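Local structure of beta-N-acetylhexosaminidase (Bacteroides fragilis, 4PYS) at residues A[339-344]-A[359-364]; A[380-385]-A[427-432]; A[387-392]-A[414-419]. The protein probably hydrolyses beta-linked N-acetylhexosamine residues from the non-reducing ends of glycans, as a family 20 glycoside hydrolase. One frame throughout, in Å; residues are numbered along the deposited sequence.

Interaction 1. Residues A[339-344]-A[359-364]. With FMT (formic acid), chain I.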
loop_
_atom_site.group_PDB
_atom_site.type_symbol
_atom_site.label_atom_id
_atom_site.label_comp_id
_atom_site.label_asym_id
_atom_site.label_seq_id
_atom_site.Cartn_x
_atom_site.Cartn_y
_atom_site.Cartn_z
ATOM N N ILE A 339 -6.943 4.709 -10.567
ATOM C CA ILE A 339 -7.740 4.291 -9.420
ATOM C C ILE A 339 -8.467 5.502 -8.846
ATOM O O ILE A 339 -7.873 6.571 -8.707
ATOM C CB ILE A 339 -6.881 3.670 -8.296
ATOM C CG1 ILE A 339 -6.012 2.533 -8.836
ATOM C CG2 ILE A 339 -7.775 3.153 -7.165
ATOM C CD1 ILE A 339 -4.929 2.058 -7.839
ATOM N N PHE A 340 -9.745 5.330 -8.513
ATOM C CA PHE A 340 -10.530 6.391 -7.885
ATOM C C PHE A 340 -11.160 5.846 -6.618
ATOM O O PHE A 340 -11.499 4.668 -6.563
ATOM C CB PHE A 340 -11.669 6.844 -8.802
ATOM C CG PHE A 340 -11.222 7.559 -10.043
ATOM C CD1 PHE A 340 -10.842 8.896 -9.992
ATOM C CD2 PHE A 340 -11.223 6.910 -11.266
ATOM C CE1 PHE A 340 -10.450 9.567 -11.138
ATOM C CE2 PHE A 340 -10.832 7.575 -12.426
ATOM C CZ PHE A 340 -10.443 8.905 -12.358
ATOM N N TRP A 341 -11.341 6.689 -5.606
ATOM C CA TRP A 341 -12.144 6.284 -4.450
ATOM C C TRP A 341 -13.588 6.031 -4.890
ATOM O O TRP A 341 -14.074 6.666 -5.821
ATOM C CB TRP A 341 -12.111 7.357 -3.357
ATOM C CG TRP A 341 -10.731 7.584 -2.777
ATOM C CD1 TRP A 341 -9.953 8.702 -2.919
ATOM C CD2 TRP A 341 -9.978 6.670 -1.982
ATOM N NE1 TRP A 341 -8.763 8.536 -2.253
ATOM C CE2 TRP A 341 -8.756 7.296 -1.665
ATOM C CE3 TRP A 341 -10.221 5.386 -1.493
ATOM C CZ2 TRP A 341 -7.780 6.676 -0.890
ATOM C CZ3 TRP A 341 -9.249 4.771 -0.714
ATOM C CH2 TRP A 341 -8.043 5.416 -0.422
ATOM N N GLY A 342 -14.272 5.105 -4.220
ATOM C CA GLY A 342 -15.588 4.668 -4.665
ATOM C C GLY A 342 -16.708 5.703 -4.676
ATOM O O GLY A 342 -17.727 5.483 -5.340
ATOM N N ASP A 343 -16.540 6.812 -3.947
ATOM C CA ASP A 343 -17.527 7.913 -3.939
ATOM C C ASP A 343 -17.973 8.279 -5.337
ATOM O O ASP A 343 -19.142 8.600 -5.581
ATOM C CB ASP A 343 -16.911 9.203 -3.402
ATOM C CG ASP A 343 -16.282 9.042 -2.062
ATOM O OD1 ASP A 343 -15.208 8.415 -1.997
ATOM O OD2 ASP A 343 -16.842 9.580 -1.085
ATOM N N VAL A 344 -16.995 8.280 -6.234
ATOM C CA VAL A 344 -17.146 8.729 -7.615
ATOM C C VAL A 344 -18.356 8.115 -8.303
ATOM O O VAL A 344 -19.026 8.765 -9.119
ATOM C CB VAL A 344 -15.862 8.386 -8.414
ATOM C CG1 VAL A 344 -15.980 8.788 -9.853
ATOM C CG2 VAL A 344 -14.679 9.077 -7.801
ATOM N N GLN A 359 -11.583 1.969 -5.677
ATOM C CA GLN A 359 -11.173 1.580 -4.334
ATOM C C GLN A 359 -12.348 1.788 -3.389
ATOM O O GLN A 359 -12.745 2.919 -3.106
ATOM C CB GLN A 359 -9.943 2.359 -3.866
ATOM C CG GLN A 359 -9.394 1.845 -2.537
ATOM C CD GLN A 359 -7.925 2.183 -2.333
ATOM O OE1 GLN A 359 -7.354 2.992 -3.064
ATOM N NE2 GLN A 359 -7.313 1.565 -1.333
ATOM N N TRP A 360 -12.922 0.673 -2.952
ATOM C CA TRP A 360 -14.138 0.645 -2.144
ATOM C C TRP A 360 -13.759 0.880 -0.690
ATOM O O TRP A 360 -12.960 0.126 -0.133
ATOM C CB TRP A 360 -14.794 -0.726 -2.331
ATOM C CG TRP A 360 -15.926 -1.069 -1.406
ATOM C CD1 TRP A 360 -16.906 -0.239 -0.933
ATOM C CD2 TRP A 360 -16.184 -2.357 -0.847
ATOM N NE1 TRP A 360 -17.759 -0.949 -0.106
ATOM C CE2 TRP A 360 -17.334 -2.249 -0.040
ATOM C CE3 TRP A 360 -15.544 -3.598 -0.949
ATOM C CZ2 TRP A 360 -17.861 -3.342 0.664
ATOM C CZ3 TRP A 360 -16.069 -4.681 -0.247
ATOM C CH2 TRP A 360 -17.214 -4.542 0.547
ATOM N N TRP A 361 -14.308 1.927 -0.071
ATOM C CA TRP A 361 -13.817 2.318 1.259
ATOM C C TRP A 361 -14.872 2.647 2.324
ATOM O O TRP A 361 -14.649 2.383 3.506
ATOM C CB TRP A 361 -12.839 3.496 1.152
ATOM C CG TRP A 361 -13.522 4.809 0.892
ATOM C CD1 TRP A 361 -13.803 5.361 -0.327
ATOM C CD2 TRP A 361 -13.981 5.752 1.877
ATOM N NE1 TRP A 361 -14.424 6.585 -0.159
ATOM C CE2 TRP A 361 -14.540 6.844 1.184
ATOM C CE3 TRP A 361 -13.972 5.772 3.277
ATOM C CZ2 TRP A 361 -15.093 7.951 1.849
ATOM C CZ3 TRP A 361 -14.524 6.868 3.934
ATOM C CH2 TRP A 361 -15.073 7.939 3.221
ATOM N N ASN A 362 -15.995 3.249 1.941
ATOM C CA ASN A 362 -16.907 3.740 2.976
ATOM C C ASN A 362 -18.010 2.757 3.368
ATOM O O ASN A 362 -19.185 2.986 3.090
ATOM C CB ASN A 362 -17.501 5.107 2.609
ATOM C CG ASN A 362 -18.079 5.827 3.811
ATOM O OD1 ASN A 362 -18.142 5.272 4.910
ATOM N ND2 ASN A 362 -18.507 7.068 3.610
ATOM N N TRP A 363 -17.617 1.667 4.026
ATOM C CA TRP A 363 -18.574 0.696 4.554
ATOM C C TRP A 363 -19.485 1.342 5.590
ATOM O O TRP A 363 -20.711 1.175 5.548
ATOM C CB TRP A 363 -17.831 -0.476 5.197
ATOM C CG TRP A 363 -18.754 -1.439 5.893
ATOM C CD1 TRP A 363 -19.096 -1.443 7.217
ATOM C CD2 TRP A 363 -19.455 -2.534 5.295
ATOM N NE1 TRP A 363 -19.967 -2.476 7.477
ATOM C CE2 TRP A 363 -20.202 -3.161 6.312
ATOM C CE3 TRP A 363 -19.522 -3.046 3.998
ATOM C CZ2 TRP A 363 -21.005 -4.278 6.069
ATOM C CZ3 TRP A 363 -20.314 -4.159 3.761
ATOM C CH2 TRP A 363 -21.045 -4.761 4.790
ATOM N N ARG A 364 -18.883 2.084 6.515
ATOM C CA ARG A 364 -19.632 2.673 7.627
ATOM C C ARG A 364 -20.766 3.566 7.143
ATOM O O ARG A 364 -21.886 3.504 7.660
ATOM C CB ARG A 364 -18.693 3.432 8.573
ATOM C CG ARG A 364 -19.329 3.778 9.907
ATOM C CD ARG A 364 -18.304 4.270 10.907
ATOM N NE ARG A 364 -17.992 5.678 10.714
ATOM C CZ ARG A 364 -18.676 6.674 11.264
ATOM N NH1 ARG A 364 -19.723 6.419 12.039
ATOM N NH2 ARG A 364 -18.318 7.929 11.036
HETATM C C FMT I . -17.062 3.536 -1.265
HETATM O O1 FMT I . -17.465 4.238 -0.350
HETATM O O2 FMT I . -15.979 3.691 -1.813
HETATM O O HOH W 1 -18.551 8.615 1.496
#
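Gln-359 lies alongside the indole of Trp-341 on one face of the sheet, where the parallel strands 337-341 and 356-360 adjoin in the TIM barrel of the family 20 catalytic domain. Its amide is nearly parallel to the indole, the planes 25° apart, with OE1 over one ring face and CD 3.3 Å from Trp-341 CZ3. Bonds outside the pair fix the polar ends: OE1 to His-287, NE2 to Ser-432, and Trp-341 NE1 to Glu-223. The backbones of the two strands are joined by bonds from Gln-359 N to Phe-340 O (2.8 Å) and from Gly-342 N to Gln-359 O (2.9 Å).

Trp-361 follows where strand 356-360 ends. The edge of Trp-341 points to its face in an offset edge-to-face pair, with planes at 79° and Trp-341 CE3 3.8 Å from Trp-361 CD1. The NE1 proton, directed in the ring plane, makes a nearly straight bond of 2.7 Å to the syn side of Asp-343 OD1, though tilted out of the carboxylate plane. A glycerol, probably from the crystallisation liquor, lies beside Trp-361, consistent with a sugar pocket lined by tryptophans, as in other family 20 enzymes.

A formic acid molecule, probably of the same origin, accepts bonds from Trp-361 N and Asn-362 N, and is also bonded to Tyr-346. Gly-342, which has no side chain, leaves it room: its CA is 3.0 Å from O2 of the formic acid. Water 1 accepts from Asn-362 ND2 at 2.6 Å and donates to Asp-343 OD2.

Interaction 2. Residues A[380-385]-A[427-432]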
loop_
_atom_site.group_PDB
_atom_site.type_symbol
_atom_site.label_atom_id
_atom_site.label_comp_id
_atom_site.label_asym_id
_atom_site.label_seq_id
_atom_site.Cartn_x
_atom_site.Cartn_y
_atom_site.Cartn_z
ATOM N N PRO A 380 -12.951 -2.981 -12.140
ATOM C CA PRO A 380 -12.242 -3.747 -11.100
ATOM C C PRO A 380 -12.252 -3.002 -9.769
ATOM O O PRO A 380 -12.317 -1.769 -9.764
ATOM C CB PRO A 380 -10.806 -3.823 -11.631
ATOM C CG PRO A 380 -10.913 -3.571 -13.100
ATOM C CD PRO A 380 -12.079 -2.643 -13.277
ATOM N N VAL A 381 -12.160 -3.741 -8.667
ATOM C CA VAL A 381 -12.336 -3.183 -7.326
ATOM C C VAL A 381 -11.216 -3.592 -6.392
ATOM O O VAL A 381 -10.811 -4.761 -6.372
ATOM C CB VAL A 381 -13.645 -3.710 -6.685
ATOM C CG1 VAL A 381 -13.756 -3.287 -5.217
ATOM C CG2 VAL A 381 -14.834 -3.235 -7.444
ATOM N N ILE A 382 -10.732 -2.632 -5.603
ATOM C CA ILE A 382 -9.862 -2.919 -4.466
ATOM C C ILE A 382 -10.690 -2.764 -3.194
ATOM O O ILE A 382 -11.361 -1.739 -3.014
ATOM C CB ILE A 382 -8.680 -1.929 -4.418
ATOM C CG1 ILE A 382 -7.782 -2.130 -5.640
ATOM C CG2 ILE A 382 -7.876 -2.100 -3.106
ATOM C CD1 ILE A 382 -6.959 -0.887 -5.995
ATOM N N CYS A 383 -10.677 -3.784 -2.332
ATOM C CA CYS A 383 -11.488 -3.754 -1.117
ATOM C C CYS A 383 -10.707 -3.125 0.018
ATOM O O CYS A 383 -9.804 -3.750 0.578
ATOM C CB CYS A 383 -11.935 -5.175 -0.720
ATOM S SG CYS A 383 -12.877 -6.027 -1.990
ATOM N N GLY A 384 -11.056 -1.884 0.367
ATOM C CA GLY A 384 -10.336 -1.160 1.403
ATOM C C GLY A 384 -11.273 -0.445 2.354
ATOM O O GLY A 384 -11.126 0.752 2.606
ATOM N N THR A 385 -12.227 -1.187 2.904
ATOM C CA THR A 385 -13.289 -0.577 3.700
ATOM C C THR A 385 -12.797 -0.085 5.053
ATOM O O THR A 385 -11.946 -0.726 5.692
ATOM C CB THR A 385 -14.477 -1.542 3.878
ATOM O OG1 THR A 385 -14.003 -2.799 4.370
ATOM C CG2 THR A 385 -15.156 -1.777 2.548
ATOM N N LEU A 427 -13.071 -9.357 -11.233
ATOM C CA LEU A 427 -13.038 -7.905 -11.051
ATOM C C LEU A 427 -12.528 -7.511 -9.659
ATOM O O LEU A 427 -11.941 -6.436 -9.487
ATOM C CB LEU A 427 -14.423 -7.291 -11.265
ATOM C CG LEU A 427 -14.975 -7.158 -12.686
ATOM C CD1 LEU A 427 -16.331 -6.462 -12.657
ATOM C CD2 LEU A 427 -14.001 -6.409 -13.584
ATOM N N ILE A 428 -12.761 -8.359 -8.663
ATOM C CA ILE A 428 -12.262 -8.076 -7.315
ATOM C C ILE A 428 -10.770 -8.398 -7.225
ATOM O O ILE A 428 -10.376 -9.566 -7.228
ATOM C CB ILE A 428 -13.016 -8.889 -6.243
ATOM C CG1 ILE A 428 -14.524 -8.717 -6.408
ATOM C CG2 ILE A 428 -12.562 -8.476 -4.850
ATOM C CD1 ILE A 428 -14.968 -7.293 -6.251
ATOM N N LEU A 429 -9.951 -7.355 -7.129
ATOM C CA LEU A 429 -8.508 -7.494 -7.270
ATOM C C LEU A 429 -7.831 -7.930 -5.987
ATOM O O LEU A 429 -6.851 -8.684 -6.019
ATOM C CB LEU A 429 -7.894 -6.173 -7.717
ATOM C CG LEU A 429 -8.339 -5.661 -9.083
ATOM C CD1 LEU A 429 -7.591 -4.380 -9.406
ATOM C CD2 LEU A 429 -8.110 -6.716 -10.162
ATOM N N GLY A 430 -8.329 -7.440 -4.858
ATOM C CA GLY A 430 -7.713 -7.757 -3.586
ATOM C C GLY A 430 -8.131 -6.767 -2.525
ATOM O O GLY A 430 -9.243 -6.229 -2.578
HETATM N N MSE A 431 -7.219 -6.507 -1.596
HETATM C CA MSE A 431 -7.511 -5.745 -0.398
HETATM C C MSE A 431 -6.467 -4.680 -0.152
HETATM O O MSE A 431 -5.300 -4.833 -0.543
HETATM C CB MSE A 431 -7.509 -6.685 0.812
HETATM C CG MSE A 431 -8.509 -7.812 0.717
HETATM SE SE MSE A 431 -8.298 -8.973 2.284
HETATM C CE MSE A 431 -8.558 -7.643 3.672
ATOM N N SER A 432 -6.878 -3.611 0.524
ATOM C CA SER A 432 -5.921 -2.603 0.974
ATOM C C SER A 432 -6.025 -2.408 2.476
ATOM O O SER A 432 -7.005 -2.826 3.101
ATOM C CB SER A 432 -6.142 -1.262 0.267
ATOM O OG SER A 432 -7.445 -0.772 0.481
HETATM O O HOH W 2 -7.671 0.444 2.965
#
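Val-381 and Cys-383 carry the backbone bonding to strand 428-435. Val-381 N donates to Leu-427 O (2.8 Å), and Val-381 O accepts from Leu-429 N. Cys-383 N then donates to Gly-430 O, while Ser-432 N donates to Cys-383 O (2.9 Å). The same oxygen receives a CA-H...O contact from Met-431 CA at 3.2 Å, and Leu-427 O a similar one from Pro-380 CA.

Val-381 pairs with Ile-428 and Cys-383 with Met-431. Between these pairs Ile-382 alone stands opposite both Leu-429 and Gly-430, a beta bulge in strand 428-435. Leu-429 there has near-helical angles, and Gly-430 (phi 161°, psi -147°) adopts a backbone shape in which a CB would be jammed against the preceding carbonyl O. These strands are parallel neighbours in the wall of the catalytic TIM barrel, their segment axes at 32°.

Among the apolar contacts, on the face of Val-381 and Cys-383, Ile-428 spreads its branches between them, CD1 lying 3.8 Å from Val-381 CB and CG2 3.8 Å from Cys-383 SG; Leu-371 of helix 369-376 packs on Val-381 and Ile-428. Leu-429 CD1 touches Pro-380 CB at 3.9 Å, and Ile-382 CG2 packs against Ser-432. Trp-132 of strand 132-138 meets both Ile-382 and Leu-429.

At the C-terminal end of the segments Ser-432 OG packs against Gly-384 CA (3.1 Å), close to a residue without a side chain. This hydroxyl is hydrogen-bonded to Gln-359 NE2 and to water 2, which also makes a weak bond to Gly-384 O.

Interaction 3. Residues A[387-392]-A[414-419]. With FMT (formic acid), chain J.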
loop_
_atom_site.group_PDB
_atom_site.type_symbol
_atom_site.label_atom_id
_atom_site.label_comp_id
_atom_site.label_asym_id
_atom_site.label_seq_id
_atom_site.Cartn_x
_atom_site.Cartn_y
_atom_site.Cartn_z
ATOM N N TYR A 387 -14.265 0.097 8.052
ATOM C CA TYR A 387 -14.393 -1.148 8.817
ATOM C C TYR A 387 -13.937 -2.265 7.873
ATOM O O TYR A 387 -14.608 -2.489 6.862
ATOM C CB TYR A 387 -15.866 -1.429 9.134
ATOM C CG TYR A 387 -16.520 -0.557 10.187
ATOM C CD1 TYR A 387 -15.831 0.481 10.806
ATOM C CD2 TYR A 387 -17.833 -0.797 10.570
ATOM C CE1 TYR A 387 -16.454 1.272 11.779
ATOM C CE2 TYR A 387 -18.455 -0.023 11.530
ATOM C CZ TYR A 387 -17.765 1.007 12.130
ATOM O OH TYR A 387 -18.404 1.767 13.085
ATOM N N TYR A 388 -12.832 -2.968 8.144
ATOM C CA TYR A 388 -11.915 -2.726 9.258
ATOM C C TYR A 388 -10.480 -2.736 8.745
ATOM O O TYR A 388 -9.618 -3.482 9.245
ATOM C CB TYR A 388 -12.069 -3.833 10.305
ATOM C CG TYR A 388 -13.415 -3.808 10.990
ATOM C CD1 TYR A 388 -13.768 -2.750 11.821
ATOM C CD2 TYR A 388 -14.328 -4.849 10.833
ATOM C CE1 TYR A 388 -14.993 -2.711 12.454
ATOM C CE2 TYR A 388 -15.558 -4.818 11.473
ATOM C CZ TYR A 388 -15.883 -3.749 12.287
ATOM O OH TYR A 388 -17.108 -3.702 12.930
ATOM N N THR A 389 -10.220 -1.909 7.735
ATOM C CA THR A 389 -8.876 -1.798 7.192
ATOM C C THR A 389 -8.239 -0.448 7.476
ATOM O O THR A 389 -7.073 -0.243 7.128
ATOM C CB THR A 389 -8.825 -2.047 5.656
ATOM O OG1 THR A 389 -9.311 -0.892 4.942
ATOM C CG2 THR A 389 -9.639 -3.290 5.272
ATOM N N TYR A 390 -8.989 0.479 8.087
ATOM C CA TYR A 390 -8.432 1.788 8.440
ATOM C C TYR A 390 -7.745 1.745 9.798
ATOM O O TYR A 390 -8.379 1.923 10.843
ATOM C CB TYR A 390 -9.504 2.881 8.428
ATOM C CG TYR A 390 -9.789 3.419 7.038
ATOM C CD1 TYR A 390 -9.471 2.678 5.899
ATOM C CD2 TYR A 390 -10.362 4.675 6.869
ATOM C CE1 TYR A 390 -9.732 3.189 4.610
ATOM C CE2 TYR A 390 -10.621 5.183 5.604
ATOM C CZ TYR A 390 -10.309 4.442 4.485
ATOM O OH TYR A 390 -10.568 4.988 3.232
ATOM N N LEU A 391 -6.439 1.512 9.772
ATOM C CA LEU A 391 -5.661 1.330 10.997
ATOM C C LEU A 391 -5.507 2.613 11.798
ATOM O O LEU A 391 -5.060 2.582 12.950
ATOM C CB LEU A 391 -4.289 0.737 10.639
ATOM C CG LEU A 391 -4.405 -0.618 9.944
ATOM C CD1 LEU A 391 -3.095 -0.971 9.239
ATOM C CD2 LEU A 391 -4.778 -1.689 10.956
ATOM N N ASN A 392 -5.863 3.752 11.199
ATOM C CA ASN A 392 -5.928 4.988 11.969
ATOM C C ASN A 392 -7.075 4.989 12.986
ATOM O O ASN A 392 -7.073 5.788 13.931
ATOM C CB ASN A 392 -6.026 6.214 11.041
ATOM C CG ASN A 392 -7.072 6.040 9.967
ATOM O OD1 ASN A 392 -6.949 5.163 9.105
ATOM N ND2 ASN A 392 -8.105 6.882 9.996
ATOM N N LEU A 414 -12.433 -11.282 12.370
ATOM C CA LEU A 414 -13.677 -12.046 12.314
ATOM C C LEU A 414 -14.769 -11.394 11.467
ATOM O O LEU A 414 -15.684 -12.083 11.034
ATOM C CB LEU A 414 -14.241 -12.253 13.724
ATOM C CG LEU A 414 -13.389 -13.034 14.716
ATOM C CD1 LEU A 414 -14.083 -13.018 16.081
ATOM C CD2 LEU A 414 -13.187 -14.452 14.219
ATOM N N ARG A 415 -14.698 -10.077 11.251
ATOM C CA ARG A 415 -15.867 -9.372 10.709
ATOM C C ARG A 415 -15.524 -8.324 9.638
ATOM O O ARG A 415 -16.259 -7.358 9.457
ATOM C CB ARG A 415 -16.680 -8.731 11.853
ATOM C CG ARG A 415 -17.487 -9.750 12.687
ATOM C CD ARG A 415 -18.181 -9.115 13.912
ATOM N NE ARG A 415 -17.222 -8.598 14.887
ATOM C CZ ARG A 415 -16.657 -9.328 15.848
ATOM N NH1 ARG A 415 -16.943 -10.619 15.974
ATOM N NH2 ARG A 415 -15.798 -8.770 16.685
ATOM N N ASN A 416 -14.433 -8.540 8.912
ATOM C CA ASN A 416 -13.959 -7.554 7.925
ATOM C C ASN A 416 -14.712 -7.671 6.607
ATOM O O ASN A 416 -14.584 -8.676 5.914
ATOM C CB ASN A 416 -12.467 -7.786 7.678
ATOM C CG ASN A 416 -11.822 -6.690 6.853
ATOM O OD1 ASN A 416 -12.437 -5.664 6.559
ATOM N ND2 ASN A 416 -10.564 -6.906 6.479
ATOM N N PRO A 417 -15.484 -6.634 6.240
ATOM C CA PRO A 417 -16.211 -6.664 4.966
ATOM C C PRO A 417 -15.283 -6.808 3.760
ATOM O O PRO A 417 -15.726 -7.290 2.712
ATOM C CB PRO A 417 -16.888 -5.289 4.925
ATOM C CG PRO A 417 -17.034 -4.890 6.359
ATOM C CD PRO A 417 -15.779 -5.412 7.015
ATOM N N SER A 418 -14.025 -6.394 3.910
ATOM C CA SER A 418 -13.074 -6.453 2.803
ATOM C C SER A 418 -12.461 -7.839 2.602
ATOM O O SER A 418 -11.818 -8.094 1.586
ATOM C CB SER A 418 -11.982 -5.398 2.971
ATOM O OG SER A 418 -12.500 -4.112 2.679
ATOM N N TYR A 419 -12.674 -8.737 3.556
ATOM C CA TYR A 419 -12.187 -10.110 3.428
ATOM C C TYR A 419 -13.284 -10.992 2.852
ATOM O O TYR A 419 -14.299 -11.260 3.511
ATOM C CB TYR A 419 -11.708 -10.641 4.791
ATOM C CG TYR A 419 -11.203 -12.061 4.721
ATOM C CD1 TYR A 419 -10.333 -12.462 3.710
ATOM C CD2 TYR A 419 -11.610 -13.014 5.652
ATOM C CE1 TYR A 419 -9.867 -13.789 3.635
ATOM C CE2 TYR A 419 -11.149 -14.330 5.584
ATOM C CZ TYR A 419 -10.272 -14.704 4.575
ATOM O OH TYR A 419 -9.812 -16.011 4.509
HETATM C C FMT J . -17.342 -1.830 15.292
HETATM O O1 FMT J . -18.112 -1.563 14.374
HETATM O O2 FMT J . -16.968 -1.011 16.135
HETATM O O HOH W 3 -17.663 -5.863 14.679
#
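Tyr-388, preceded by a cis peptide bond, comes within 5.4 Å (CA to CA) of Asn-416, which opens a type I beta turn ending at Tyr-419. The carboxamide of Asn-416 makes the join. Its OD1 accepts from Tyr-388 N (3.2 Å) and, completing an Asx turn, from Ser-418 N (3.2 Å); the two donors approach from opposite faces of the amide plane. With ND2 bonded to Gln-460, the rotation of the buried amide is fixed from both ends. CG is anti to the backbone N (chi1 -171°), and from there OD1 can meet Tyr-388 N.

The ring of Tyr-388 meets the other segment by its edge: CE2 lies 3.3 Å from Arg-415 O, near the ring plane, while Tyr-387 CB sits over the centre of one face. Pro-417 CD packs 3.2 Å from Tyr-387 O. At the phenol end, Tyr-388 OH donates to a formic acid O1 (2.8 Å), and water 3 bridges the segments, donating to this OH and accepting from Arg-415 NE. Arg-415 NH2 forms a salt bridge with Asp-411.

Thr-389 CG2 reaches Ser-418 CB at 3.9 Å. Both segments belong to the connection between strands 381-383 and 428-435 of the catalytic TIM barrel, which includes helices 386-389 and 409-415. Leu-457 of helix 453-462 packs on Thr-389 and Asn-416, Met-431 of strand 428-435 touches Asn-416, and Trp-363 of helix 363-366 lies against Pro-417.

In the fold
Interactions 1 and 2 are buried pairings of parallel strands in one barrel sheet, joined because strands 356-360 and 381-383 are neighbours: Trp-360 N and O probably bond to Ile-382 O and Gly-384 N. Their chemistry differs. Interaction 2 is mostly backbone ladder and aliphatic packing, while interaction 1, at the strand ends, is aromatic and polar. Interaction 3, only partly buried, links the connecting segments after strand 381-383 and before strand 428-435 through an asparagine and ordered solvent, and is nested in the chain between the strands of interaction 2. It touches both others: Ser-418 OG probably bonds to Thr-385 OG1, and Tyr-390 OH packs on Trp-361 CB.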